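Local coordinates for protein putative marr-family transcriptional repressor (Streptomyces coelicolor, PDB 3ZPL) that binds DNA through a winged-helix motif and probably acts as a MarR-family regulator, presumably a repressor, of transcription, at residues Y59-K64 and A94-N99; R74-A79 and I84-L89. All coordinates share one frame; numbering follows the deposited sequence.

Contact 1. Residues Y59-K64 and A94-N99; sequences YGLLVK and ARLEKN. With nucleotides of chain D.
With CG of both Leu62 (chi1 -57°) and Leu96 (chi1 -62°) turned anti to the carbonyl carbon, the two isobutyl groups reach into the gap between their helices and cross obliquely. Leu96 CD1 does the touching on its side: it lies 4.1 Å from Leu62 CD2 and 4.2 Å from Leu61 CD1, so one methyl meets two neighbouring leucines of the other helix. The backbones stay well apart, and the interface is small and wholly apolar, made by three buried side chains.

On the same helical turn Arg95 serves the DNA instead. Its CG is anti to the backbone N (chi1 -169°), and bends further along the chain bring the guanidinium to the phosphate of DT12 of chain D. Arg95 NH2 donates to OP1 of DT12 over 2.8 Å, while Arg95 NE makes a weak bond to the same oxygen at 3.0 Å. A second weak bond, from NE to OP2 of DT12 (3.4 Å), joins the other phosphate oxygen at the edge of the guanidinium. Arg95 NH2 also bonds the carbonyl of Gly53, which should help hold the group in position.

Around this core, Met54 and Tyr58 pack against Leu62 and Leu96 respectively, Leu126 of helix 120-142 covers Leu62, and Leu78 and Ala82 of helix 75-82 adjoin Leu61. The contact thus joins helix 56-66 to the C-terminal part of helix 86-98.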
ATOM      1  N   TYR A  59      10.262  -7.366  -6.647  1.00 54.50           N
ATOM      2  CA  TYR A  59      10.122  -7.384  -8.105  1.00 54.65           C
ATOM      3  C   TYR A  59      10.416  -6.016  -8.716  1.00 54.79           C
ATOM      4  O   TYR A  59      11.132  -5.921  -9.730  1.00 59.21           O
ATOM      5  CB  TYR A  59       8.718  -7.833  -8.490  1.00 55.36           C
ATOM      6  CG  TYR A  59       8.495  -8.021  -9.963  1.00 56.10           C
ATOM      7  CD1 TYR A  59       8.782  -9.231 -10.579  1.00 59.16           C
ATOM      8  CD2 TYR A  59       7.969  -7.000 -10.741  1.00 57.23           C
ATOM      9  CE1 TYR A  59       8.558  -9.427 -11.936  1.00 61.23           C
ATOM     10  CE2 TYR A  59       7.738  -7.176 -12.098  1.00 59.85           C
ATOM     11  CZ  TYR A  59       8.042  -8.396 -12.688  1.00 61.67           C
ATOM     12  OH  TYR A  59       7.821  -8.578 -14.024  1.00 64.21           O
ATOM     13  N   GLY A  60       9.874  -4.960  -8.109  1.00 51.85           N
ATOM     14  CA  GLY A  60      10.139  -3.579  -8.547  1.00 50.16           C
ATOM     15  C   GLY A  60      11.625  -3.224  -8.572  1.00 50.03           C
ATOM     16  O   GLY A  60      12.091  -2.519  -9.473  1.00 48.23           O
ATOM     17  N   LEU A  61      12.371  -3.716  -7.579  1.00 48.92           N
ATOM     18  CA  LEU A  61      13.794  -3.442  -7.505  1.00 48.14           C
ATOM     19  C   LEU A  61      14.494  -4.066  -8.708  1.00 50.32           C
ATOM     20  O   LEU A  61      15.296  -3.413  -9.375  1.00 51.54           O
ATOM     21  CB  LEU A  61      14.382  -3.973  -6.206  1.00 47.34           C
ATOM     22  CG  LEU A  61      13.758  -3.468  -4.903  1.00 46.32           C
ATOM     23  CD1 LEU A  61      14.417  -4.114  -3.686  1.00 46.80           C
ATOM     24  CD2 LEU A  61      13.848  -1.953  -4.790  1.00 46.10           C
ATOM     25  N   LEU A  62      14.144  -5.306  -9.035  1.00 50.93           N
ATOM     26  CA  LEU A  62      14.710  -5.962 -10.212  1.00 50.90           C
ATOM     27  C   LEU A  62      14.386  -5.217 -11.485  1.00 52.01           C
ATOM     28  O   LEU A  62      15.232  -5.052 -12.344  1.00 54.59           O
ATOM     29  CB  LEU A  62      14.195  -7.380 -10.335  1.00 51.28           C
ATOM     30  CG  LEU A  62      14.429  -8.297  -9.144  1.00 50.86           C
ATOM     31  CD1 LEU A  62      14.269  -9.733  -9.602  1.00 51.86           C
ATOM     32  CD2 LEU A  62      15.798  -8.086  -8.518  1.00 50.87           C
ATOM     33  N   VAL A  63      13.151  -4.759 -11.603  1.00 54.20           N
ATOM     34  CA  VAL A  63      12.713  -4.006 -12.780  1.00 56.42           C
ATOM     35  C   VAL A  63      13.517  -2.723 -12.941  1.00 58.31           C
ATOM     36  O   VAL A  63      13.960  -2.387 -14.042  1.00 61.26           O
ATOM     37  CB  VAL A  63      11.215  -3.667 -12.685  1.00 56.42           C
ATOM     38  CG1 VAL A  63      10.796  -2.688 -13.773  1.00 57.11           C
ATOM     39  CG2 VAL A  63      10.395  -4.942 -12.779  1.00 56.07           C
ATOM     40  N   LYS A  64      13.750  -2.014 -11.846  1.00 57.45           N
ATOM     41  CA  LYS A  64      14.500  -0.779 -11.965  1.00 56.28           C
ATOM     42  C   LYS A  64      15.966  -1.007 -12.354  1.00 53.90           C
ATOM     43  O   LYS A  64      16.553  -0.175 -13.052  1.00 54.29           O
ATOM     44  CB  LYS A  64      14.412   0.061 -10.704  1.00 55.57           C
ATOM     45  CG  LYS A  64      14.981   1.452 -10.913  1.00 56.99           C
ATOM     46  CD  LYS A  64      14.462   2.130 -12.173  1.00 57.72           C
ATOM     47  CE  LYS A  64      15.200   3.428 -12.423  1.00 60.20           C
ATOM     48  NZ  LYS A  64      14.791   4.026 -13.724  1.00 62.46           N
ATOM     49  N   ALA A  94      19.954  -8.399   0.589  1.00 41.69           N
ATOM     50  CA  ALA A  94      20.548  -9.595   1.191  1.00 41.72           C
ATOM     51  C   ALA A  94      19.756 -10.808   0.768  1.00 43.45           C
ATOM     52  O   ALA A  94      20.323 -11.866   0.445  1.00 48.03           O
ATOM     53  CB  ALA A  94      20.563  -9.501   2.703  1.00 40.46           C
ATOM     54  N   ARG A  95      18.440 -10.644   0.728  1.00 54.63           N
ATOM     55  CA  ARG A  95      17.530 -11.735   0.419  1.00 53.83           C
ATOM     56  C   ARG A  95      17.601 -12.084  -1.083  1.00 52.69           C
ATOM     57  O   ARG A  95      17.583 -13.259  -1.440  1.00 50.48           O
ATOM     58  CB  ARG A  95      16.099 -11.363   0.850  1.00 54.99           C
ATOM     59  CG  ARG A  95      15.076 -12.493   0.830  1.00 56.23           C
ATOM     60  CD  ARG A  95      14.410 -12.636  -0.545  1.00 58.74           C
ATOM     61  NE  ARG A  95      13.010 -13.097  -0.500  1.00 60.54           N
ATOM     62  CZ  ARG A  95      12.313 -13.505  -1.566  1.00 61.90           C
ATOM     63  NH1 ARG A  95      12.871 -13.546  -2.776  1.00 61.79           N
ATOM     64  NH2 ARG A  95      11.052 -13.908  -1.428  1.00 63.87           N
ATOM     65  N   LEU A  96      17.684 -11.058  -1.936  1.00 52.42           N
ATOM     66  CA  LEU A  96      17.772 -11.258  -3.382  1.00 51.77           C
ATOM     67  C   LEU A  96      19.134 -11.820  -3.805  1.00 53.12           C
ATOM     68  O   LEU A  96      19.232 -12.624  -4.747  1.00 54.80           O
ATOM     69  CB  LEU A  96      17.486  -9.952  -4.111  1.00 51.26           C
ATOM     70  CG  LEU A  96      16.091  -9.339  -3.903  1.00 52.50           C
ATOM     71  CD1 LEU A  96      16.034  -7.927  -4.466  1.00 54.10           C
ATOM     72  CD2 LEU A  96      15.015 -10.193  -4.540  1.00 53.41           C
ATOM     73  N   GLU A  97      20.185 -11.375  -3.120  1.00 54.25           N
ATOM     74  CA  GLU A  97      21.519 -11.896  -3.322  1.00 54.41           C
ATOM     75  C   GLU A  97      21.554 -13.365  -2.961  1.00 54.48           C
ATOM     76  O   GLU A  97      22.131 -14.177  -3.704  1.00 56.17           O
ATOM     77  CB  GLU A  97      22.518 -11.108  -2.467  1.00 56.80           C
ATOM     78  CG  GLU A  97      23.980 -11.394  -2.765  1.00 59.23           C
ATOM     79  CD  GLU A  97      24.907 -10.399  -2.093  1.00 62.21           C
ATOM     80  OE1 GLU A  97      24.715 -10.134  -0.886  1.00 63.92           O
ATOM     81  OE2 GLU A  97      25.838  -9.888  -2.768  1.00 64.70           O
ATOM     82  N   LYS A  98      20.941 -13.716  -1.829  1.00 54.02           N
ATOM     83  CA  LYS A  98      20.860 -15.123  -1.403  1.00 55.61           C
ATOM     84  C   LYS A  98      20.262 -16.000  -2.483  1.00 55.45           C
ATOM     85  O   LYS A  98      20.877 -16.984  -2.867  1.00 58.94           O
ATOM     86  CB  LYS A  98      20.114 -15.281  -0.073  1.00 56.83           C
ATOM     87  CG  LYS A  98      21.037 -15.015   1.107  1.00 59.44           C
ATOM     88  CD  LYS A  98      20.392 -15.406   2.428  1.00 61.91           C
ATOM     89  CE  LYS A  98      21.289 -15.068   3.625  1.00 65.91           C
ATOM     90  NZ  LYS A  98      21.774 -13.656   3.591  1.00 66.57           N
ATOM     91  N   ASN A  99      19.106 -15.635  -3.029  1.00 54.78           N
ATOM     92  CA  ASN A  99      18.559 -16.457  -4.091  1.00 58.20           C
ATOM     93  C   ASN A  99      19.170 -16.222  -5.483  1.00 57.59           C
ATOM     94  O   ASN A  99      18.756 -16.839  -6.452  1.00 60.94           O
ATOM     95  CB  ASN A  99      17.002 -16.538  -4.105  1.00 60.65           C
ATOM     96  CG  ASN A  99      16.317 -15.242  -3.805  1.00 60.41           C
ATOM     97  OD1 ASN A  99      15.541 -15.150  -2.855  1.00 61.41           O
ATOM     98  ND2 ASN A  99      16.590 -14.229  -4.600  1.00 61.82           N
TER
ATOM     99  P    DT D  12      10.794 -12.498   2.356  1.00 55.71           P
ATOM    100  OP1  DT D  12      10.392 -12.501   0.916  1.00 56.68           O
ATOM    101  OP2  DT D  12      12.201 -12.731   2.788  1.00 54.23           O
ATOM    102  O5'  DT D  12      10.407 -11.107   3.028  1.00 52.76           O
ATOM    103  C5'  DT D  12       9.082 -10.607   2.888  1.00 51.53           C
ATOM    104  C4'  DT D  12       8.903  -9.445   3.827  1.00 50.12           C
ATOM    105  O4'  DT D  12       9.100  -9.878   5.190  1.00 51.35           O
ATOM    106  C3'  DT D  12       9.886  -8.293   3.602  1.00 47.88           C
ATOM    107  O3'  DT D  12       9.084  -7.205   3.143  1.00 47.28           O
ATOM    108  C2'  DT D  12      10.554  -8.097   4.955  1.00 47.63           C
ATOM    109  C1'  DT D  12       9.606  -8.782   5.916  1.00 47.94           C
ATOM    110  N1   DT D  12      10.220  -9.303   7.155  1.00 48.68           N
ATOM    111  C2   DT D  12       9.782  -8.812   8.368  1.00 48.27           C
ATOM    112  O2   DT D  12       8.903  -7.973   8.469  1.00 49.35           O
ATOM    113  N3   DT D  12      10.413  -9.347   9.464  1.00 45.85           N
ATOM    114  C4   DT D  12      11.411 -10.303   9.466  1.00 46.13           C
ATOM    115  O4   DT D  12      11.862 -10.713  10.532  1.00 47.22           O
ATOM    116  C5   DT D  12      11.822 -10.770   8.160  1.00 45.56           C
ATOM    117  C7   DT D  12      12.904 -11.797   8.061  1.00 46.33           C
ATOM    118  C6   DT D  12      11.220 -10.247   7.085  1.00 47.08           C
TER

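Contact 2. Residues R74-A79 and I84-L89; sequences RMTELA and ITRSRL. With nucleotides of chain C; nucleotides of chain D.
Leu89 overlaps Met75, Leu78 and Ala79 of helix 75-82; both its methyls meet Leu78, and CD2 also reaches Ala79. CD1 faces the end of Leu78, whose side chain crosses it at about a right angle, whereas CD2 packs against Leu78 CB and, at 3.8 Å, Ala79 CB. The Met75 chain, bent at chi2 and chi3, brings its CE to 3.9 Å from Leu89 CG. This methyl also borders the phosphate of DT6 of chain C. The Ala79 carbonyl O also ties the turn between the helices, accepting a 3.2 Å bond from Ile84 N.

Next to this apolar core, Thr76 and Arg86 lie side by side, pointing the same way, and both end on DA5 of chain C. Thr76 OG1 is anti to its own carbonyl carbon (chi1 -58°), which sets the hydroxyl beside the backbone N; both then donate to OP2 of DA5, OG1 at 2.9 Å and N at 3.0 Å. A single phosphate oxygen is thereby gripped twice at the start of the helix. Arg86 NH1 makes a weak bond of 3.0 Å to N7 of the DA5 base, while its NE is held by the carbonyl of Trp175. Thr85 caps helix 86-98, its OG1 accepting from Arg88 N. The extended Arg88 side chain reaches the other strand, where NE and NH2 both donate to OP1 of DC13 of chain D, NH2 over 2.6 Å. Ser87 OG bonds a cytosine base N4. Two helices joined by a tight turn, the second presenting side chains to bases and the first gripping the backbone, form the helix-turn-helix of a winged-helix domain, with helix 86-98 as recognition helix.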
ATOM      1  N   ARG A  74      23.385   2.355  -7.502  1.00 56.82           N
ATOM      2  CA  ARG A  74      23.874   2.434  -6.123  1.00 57.70           C
ATOM      3  C   ARG A  74      22.718   2.369  -5.160  1.00 57.19           C
ATOM      4  O   ARG A  74      21.632   2.830  -5.472  1.00 56.12           O
ATOM      5  CB  ARG A  74      24.710   3.695  -5.904  1.00 58.83           C
ATOM      6  CG  ARG A  74      26.119   3.465  -6.423  1.00 59.74           C
ATOM      7  CD  ARG A  74      26.944   4.730  -6.368  1.00 60.69           C
ATOM      8  NE  ARG A  74      27.073   5.246  -5.015  1.00 60.06           N
ATOM      9  CZ  ARG A  74      28.204   5.654  -4.446  1.00 63.71           C
ATOM     10  NH1 ARG A  74      29.386   5.625  -5.100  1.00 66.20           N
ATOM     11  NH2 ARG A  74      28.155   6.110  -3.194  1.00 63.83           N
ATOM     12  N   MET A  75      22.977   1.830  -3.974  1.00 57.56           N
ATOM     13  CA  MET A  75      21.923   1.554  -2.998  1.00 56.05           C
ATOM     14  C   MET A  75      20.944   2.710  -2.778  1.00 55.34           C
ATOM     15  O   MET A  75      19.732   2.539  -2.936  1.00 53.81           O
ATOM     16  CB  MET A  75      22.535   1.166  -1.659  1.00 58.61           C
ATOM     17  CG  MET A  75      23.475  -0.034  -1.710  1.00 61.06           C
ATOM     18  SD  MET A  75      22.824  -1.445  -2.651  1.00 62.69           S
ATOM     19  CE  MET A  75      21.694  -2.123  -1.448  1.00 61.96           C
ATOM     20  N   THR A  76      21.450   3.882  -2.403  1.00 54.93           N
ATOM     21  CA  THR A  76      20.561   4.989  -2.069  1.00 54.99           C
ATOM     22  C   THR A  76      19.733   5.348  -3.283  1.00 55.67           C
ATOM     23  O   THR A  76      18.534   5.651  -3.143  1.00 56.93           O
ATOM     24  CB  THR A  76      21.303   6.229  -1.554  1.00 56.60           C
ATOM     25  OG1 THR A  76      22.062   5.869  -0.401  1.00 57.87           O
ATOM     26  CG2 THR A  76      20.326   7.339  -1.167  1.00 57.60           C
ATOM     27  N   GLU A  77      20.341   5.322  -4.469  1.00 53.83           N
ATOM     28  CA  GLU A  77      19.598   5.623  -5.686  1.00 55.39           C
ATOM     29  C   GLU A  77      18.447   4.638  -5.867  1.00 53.31           C
ATOM     30  O   GLU A  77      17.329   5.006  -6.234  1.00 54.48           O
ATOM     31  CB  GLU A  77      20.516   5.547  -6.902  1.00 57.88           C
ATOM     32  CG  GLU A  77      21.438   6.739  -7.101  1.00 60.74           C
ATOM     33  CD  GLU A  77      22.631   6.395  -8.013  1.00 64.37           C
ATOM     34  OE1 GLU A  77      22.497   5.527  -8.922  1.00 64.30           O
ATOM     35  OE2 GLU A  77      23.737   6.948  -7.796  1.00 67.52           O
ATOM     36  N   LEU A  78      18.732   3.379  -5.609  1.00 52.34           N
ATOM     37  CA  LEU A  78      17.733   2.340  -5.741  1.00 51.51           C
ATOM     38  C   LEU A  78      16.605   2.606  -4.750  1.00 51.85           C
ATOM     39  O   LEU A  78      15.444   2.645  -5.130  1.00 51.26           O
ATOM     40  CB  LEU A  78      18.374   0.972  -5.530  1.00 51.41           C
ATOM     41  CG  LEU A  78      17.520  -0.261  -5.793  1.00 51.47           C
ATOM     42  CD1 LEU A  78      16.678  -0.112  -7.059  1.00 51.28           C
ATOM     43  CD2 LEU A  78      18.411  -1.492  -5.865  1.00 51.80           C
ATOM     44  N   ALA A  79      16.952   2.877  -3.497  1.00 53.26           N
ATOM     45  CA  ALA A  79      15.948   3.253  -2.491  1.00 53.37           C
ATOM     46  C   ALA A  79      15.101   4.453  -2.914  1.00 54.26           C
ATOM     47  O   ALA A  79      13.884   4.430  -2.739  1.00 52.69           O
ATOM     48  CB  ALA A  79      16.614   3.545  -1.170  1.00 54.77           C
ATOM     49  N   ILE A  84      11.604   3.653  -0.682  1.00 43.88           N
ATOM     50  CA  ILE A  84      11.718   2.886   0.540  1.00 44.21           C
ATOM     51  C   ILE A  84      12.920   3.371   1.309  1.00 45.40           C
ATOM     52  O   ILE A  84      13.640   4.232   0.822  1.00 49.96           O
ATOM     53  CB  ILE A  84      11.849   1.379   0.237  1.00 44.35           C
ATOM     54  CG1 ILE A  84      13.225   1.048  -0.345  1.00 43.07           C
ATOM     55  CG2 ILE A  84      10.696   0.933  -0.665  1.00 45.25           C
ATOM     56  CD1 ILE A  84      13.322  -0.331  -0.935  1.00 43.64           C
ATOM     57  N   THR A  85      13.179   2.793   2.479  1.00 43.18           N
ATOM     58  CA  THR A  85      14.355   3.174   3.231  1.00 43.69           C
ATOM     59  C   THR A  85      15.555   2.346   2.839  1.00 42.47           C
ATOM     60  O   THR A  85      15.434   1.227   2.376  1.00 42.88           O
ATOM     61  CB  THR A  85      14.126   3.067   4.759  1.00 44.80           C
ATOM     62  OG1 THR A  85      13.957   1.700   5.131  1.00 45.33           O
ATOM     63  CG2 THR A  85      12.901   3.877   5.167  1.00 46.43           C
ATOM     64  N   ARG A  86      16.732   2.890   3.095  1.00 46.26           N
ATOM     65  CA  ARG A  86      17.994   2.183   2.875  1.00 46.63           C
ATOM     66  C   ARG A  86      18.068   0.871   3.649  1.00 44.74           C
ATOM     67  O   ARG A  86      18.681  -0.099   3.199  1.00 44.11           O
ATOM     68  CB  ARG A  86      19.160   3.057   3.325  1.00 50.67           C
ATOM     69  CG  ARG A  86      19.309   4.370   2.574  1.00 52.84           C
ATOM     70  CD  ARG A  86      20.528   5.139   3.103  1.00 59.09           C
ATOM     71  NE  ARG A  86      20.116   6.349   3.813  1.00 63.24           N
ATOM     72  CZ  ARG A  86      20.794   6.908   4.814  1.00 69.65           C
ATOM     73  NH1 ARG A  86      21.938   6.379   5.273  1.00 70.16           N
ATOM     74  NH2 ARG A  86      20.317   8.015   5.374  1.00 75.12           N
ATOM     75  N   SER A  87      17.419   0.861   4.809  1.00 45.75           N
ATOM     76  CA  SER A  87      17.439  -0.264   5.735  1.00 44.67           C
ATOM     77  C   SER A  87      16.679  -1.395   5.127  1.00 47.58           C
ATOM     78  O   SER A  87      17.195  -2.513   4.969  1.00 51.47           O
ATOM     79  CB  SER A  87      16.747   0.141   7.014  1.00 46.28           C
ATOM     80  OG  SER A  87      17.588  -0.111   8.095  1.00 50.49           O
ATOM     81  N   ARG A  88      15.450  -1.088   4.736  1.00 47.96           N
ATOM     82  CA  ARG A  88      14.624  -2.036   4.053  1.00 47.94           C
ATOM     83  C   ARG A  88      15.326  -2.524   2.799  1.00 46.97           C
ATOM     84  O   ARG A  88      15.278  -3.713   2.487  1.00 52.83           O
ATOM     85  CB  ARG A  88      13.310  -1.381   3.678  1.00 48.49           C
ATOM     86  CG  ARG A  88      12.333  -2.321   3.008  1.00 49.30           C
ATOM     87  CD  ARG A  88      11.152  -1.508   2.544  1.00 50.20           C
ATOM     88  NE  ARG A  88      10.011  -2.339   2.188  1.00 50.92           N
ATOM     89  CZ  ARG A  88       8.807  -1.841   1.965  1.00 53.16           C
ATOM     90  NH1 ARG A  88       8.603  -0.534   2.068  1.00 54.90           N
ATOM     91  NH2 ARG A  88       7.802  -2.638   1.632  1.00 54.94           N
ATOM     92  N   LEU A  89      15.977  -1.618   2.078  1.00 44.94           N
ATOM     93  CA  LEU A  89      16.683  -2.005   0.862  1.00 45.84           C
ATOM     94  C   LEU A  89      17.836  -2.982   1.122  1.00 45.67           C
ATOM     95  O   LEU A  89      17.995  -3.944   0.367  1.00 46.25           O
ATOM     96  CB  LEU A  89      17.221  -0.783   0.128  1.00 45.39           C
ATOM     97  CG  LEU A  89      17.970  -1.110  -1.167  1.00 45.41           C
ATOM     98  CD1 LEU A  89      17.140  -1.937  -2.131  1.00 45.83           C
ATOM     99  CD2 LEU A  89      18.360   0.191  -1.830  1.00 48.08           C
TER
ATOM    100  P    DA C   5      25.494   3.625  -1.164  1.00 46.02           P
ATOM    101  OP1  DA C   5      26.219   2.868  -2.210  1.00 44.92           O
ATOM    102  OP2  DA C   5      24.238   4.342  -1.499  1.00 47.03           O
ATOM    103  O5'  DA C   5      25.292   2.638   0.066  1.00 46.20           O
ATOM    104  C5'  DA C   5      26.432   1.935   0.566  1.00 44.83           C
ATOM    105  C4'  DA C   5      26.127   1.283   1.894  1.00 45.85           C
ATOM    106  O4'  DA C   5      25.798   2.256   2.902  1.00 45.37           O
ATOM    107  C3'  DA C   5      24.961   0.295   1.935  1.00 48.45           C
ATOM    108  O3'  DA C   5      25.420  -1.027   1.645  1.00 51.90           O
ATOM    109  C2'  DA C   5      24.421   0.452   3.357  1.00 47.77           C
ATOM    110  C1'  DA C   5      25.365   1.473   3.986  1.00 45.75           C
ATOM    111  N9   DA C   5      24.782   2.352   4.993  1.00 45.15           N
ATOM    112  C8   DA C   5      23.907   3.395   4.820  1.00 46.68           C
ATOM    113  N7   DA C   5      23.531   3.960   5.940  1.00 47.82           N
ATOM    114  C5   DA C   5      24.204   3.243   6.918  1.00 46.91           C
ATOM    115  C6   DA C   5      24.215   3.336   8.321  1.00 47.36           C
ATOM    116  N6   DA C   5      23.517   4.243   9.007  1.00 47.18           N
ATOM    117  N1   DA C   5      24.983   2.459   9.005  1.00 46.66           N
ATOM    118  C2   DA C   5      25.673   1.543   8.317  1.00 47.30           C
ATOM    119  N3   DA C   5      25.738   1.350   6.999  1.00 47.45           N
ATOM    120  C4   DA C   5      24.973   2.245   6.350  1.00 45.93           C
TER
ATOM    121  P    DC D  13       9.680  -5.758   2.969  1.00 46.22           P
ATOM    122  OP1  DC D  13       8.774  -5.015   2.056  1.00 50.24           O
ATOM    123  OP2  DC D  13      11.114  -5.885   2.638  1.00 47.30           O
ATOM    124  O5'  DC D  13       9.423  -5.113   4.405  1.00 46.23           O
ATOM    125  C5'  DC D  13       8.079  -4.710   4.774  1.00 44.99           C
ATOM    126  C4'  DC D  13       8.109  -3.928   6.063  1.00 43.24           C
ATOM    127  O4'  DC D  13       8.738  -4.750   7.079  1.00 41.33           O
ATOM    128  C3'  DC D  13       8.938  -2.644   5.973  1.00 42.71           C
ATOM    129  O3'  DC D  13       8.214  -1.516   6.489  1.00 43.20           O
ATOM    130  C2'  DC D  13      10.219  -2.995   6.720  1.00 41.08           C
ATOM    131  C1'  DC D  13       9.738  -4.002   7.746  1.00 39.87           C
ATOM    132  N1   DC D  13      10.751  -4.945   8.260  1.00 39.23           N
ATOM    133  C2   DC D  13      10.808  -5.185   9.635  1.00 37.89           C
ATOM    134  O2   DC D  13      10.016  -4.598  10.375  1.00 38.64           O
ATOM    135  N3   DC D  13      11.739  -6.035  10.123  1.00 37.86           N
ATOM    136  C4   DC D  13      12.572  -6.662   9.289  1.00 38.87           C
ATOM    137  N4   DC D  13      13.461  -7.513   9.812  1.00 38.58           N
ATOM    138  C5   DC D  13      12.518  -6.459   7.878  1.00 38.98           C
ATOM    139  C6   DC D  13      11.613  -5.586   7.412  1.00 40.07           C
TER
ATOM    140  P    DT C   6      24.442  -2.307   1.850  1.00 57.68           P
ATOM    141  OP1  DT C   6      24.940  -3.416   0.999  1.00 62.65           O
ATOM    142  OP2  DT C   6      23.040  -1.862   1.693  1.00 59.58           O
ATOM    143  O5'  DT C   6      24.677  -2.683   3.378  1.00 54.53           O
ATOM    144  C5'  DT C   6      25.987  -2.981   3.856  1.00 53.62           C
ATOM    145  C4'  DT C   6      25.937  -3.262   5.339  1.00 55.28           C
ATOM    146  O4'  DT C   6      25.443  -2.114   6.065  1.00 52.31           O
ATOM    147  C3'  DT C   6      25.037  -4.437   5.727  1.00 58.47           C
ATOM    148  O3'  DT C   6      25.873  -5.409   6.359  1.00 63.17           O
ATOM    149  C2'  DT C   6      23.977  -3.819   6.624  1.00 57.15           C
ATOM    150  C1'  DT C   6      24.648  -2.558   7.140  1.00 53.13           C
ATOM    151  N1   DT C   6      23.728  -1.459   7.497  1.00 51.22           N
ATOM    152  C2   DT C   6      23.604  -1.087   8.818  1.00 52.70           C
ATOM    153  O2   DT C   6      24.233  -1.613   9.723  1.00 54.98           O
ATOM    154  N3   DT C   6      22.717  -0.061   9.043  1.00 51.54           N
ATOM    155  C4   DT C   6      21.956   0.604   8.099  1.00 50.80           C
ATOM    156  O4   DT C   6      21.187   1.492   8.450  1.00 51.60           O
ATOM    157  C5   DT C   6      22.125   0.150   6.738  1.00 49.64           C
ATOM    158  C7   DT C   6      21.342   0.810   5.648  1.00 49.66           C
ATOM    159  C6   DT C   6      22.995  -0.841   6.509  1.00 50.24           C
TER

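In the fold
Contact 2 is nested within the chain segment closed by contact 1: helix 56-66 comes first, then helix 75-82, and helix 86-98 supplies the second segment of both. Their centres are about 12 Å apart, and the two apolar cores are continuous, since Leu61 of contact 1 packs on Leu78, Ile84 and Leu89 of contact 2. Together they unite three helices of the MarR-type winged-helix domain, beside its three-stranded antiparallel sheet. The N-terminal turns of helix 86-98 pack on both helix 75-82 and helix 56-66, and Leu96 further along continues the packing on helix 56-66, while residues from both contacts reach the bound DNA, touching phosphates on both strands as well as bases.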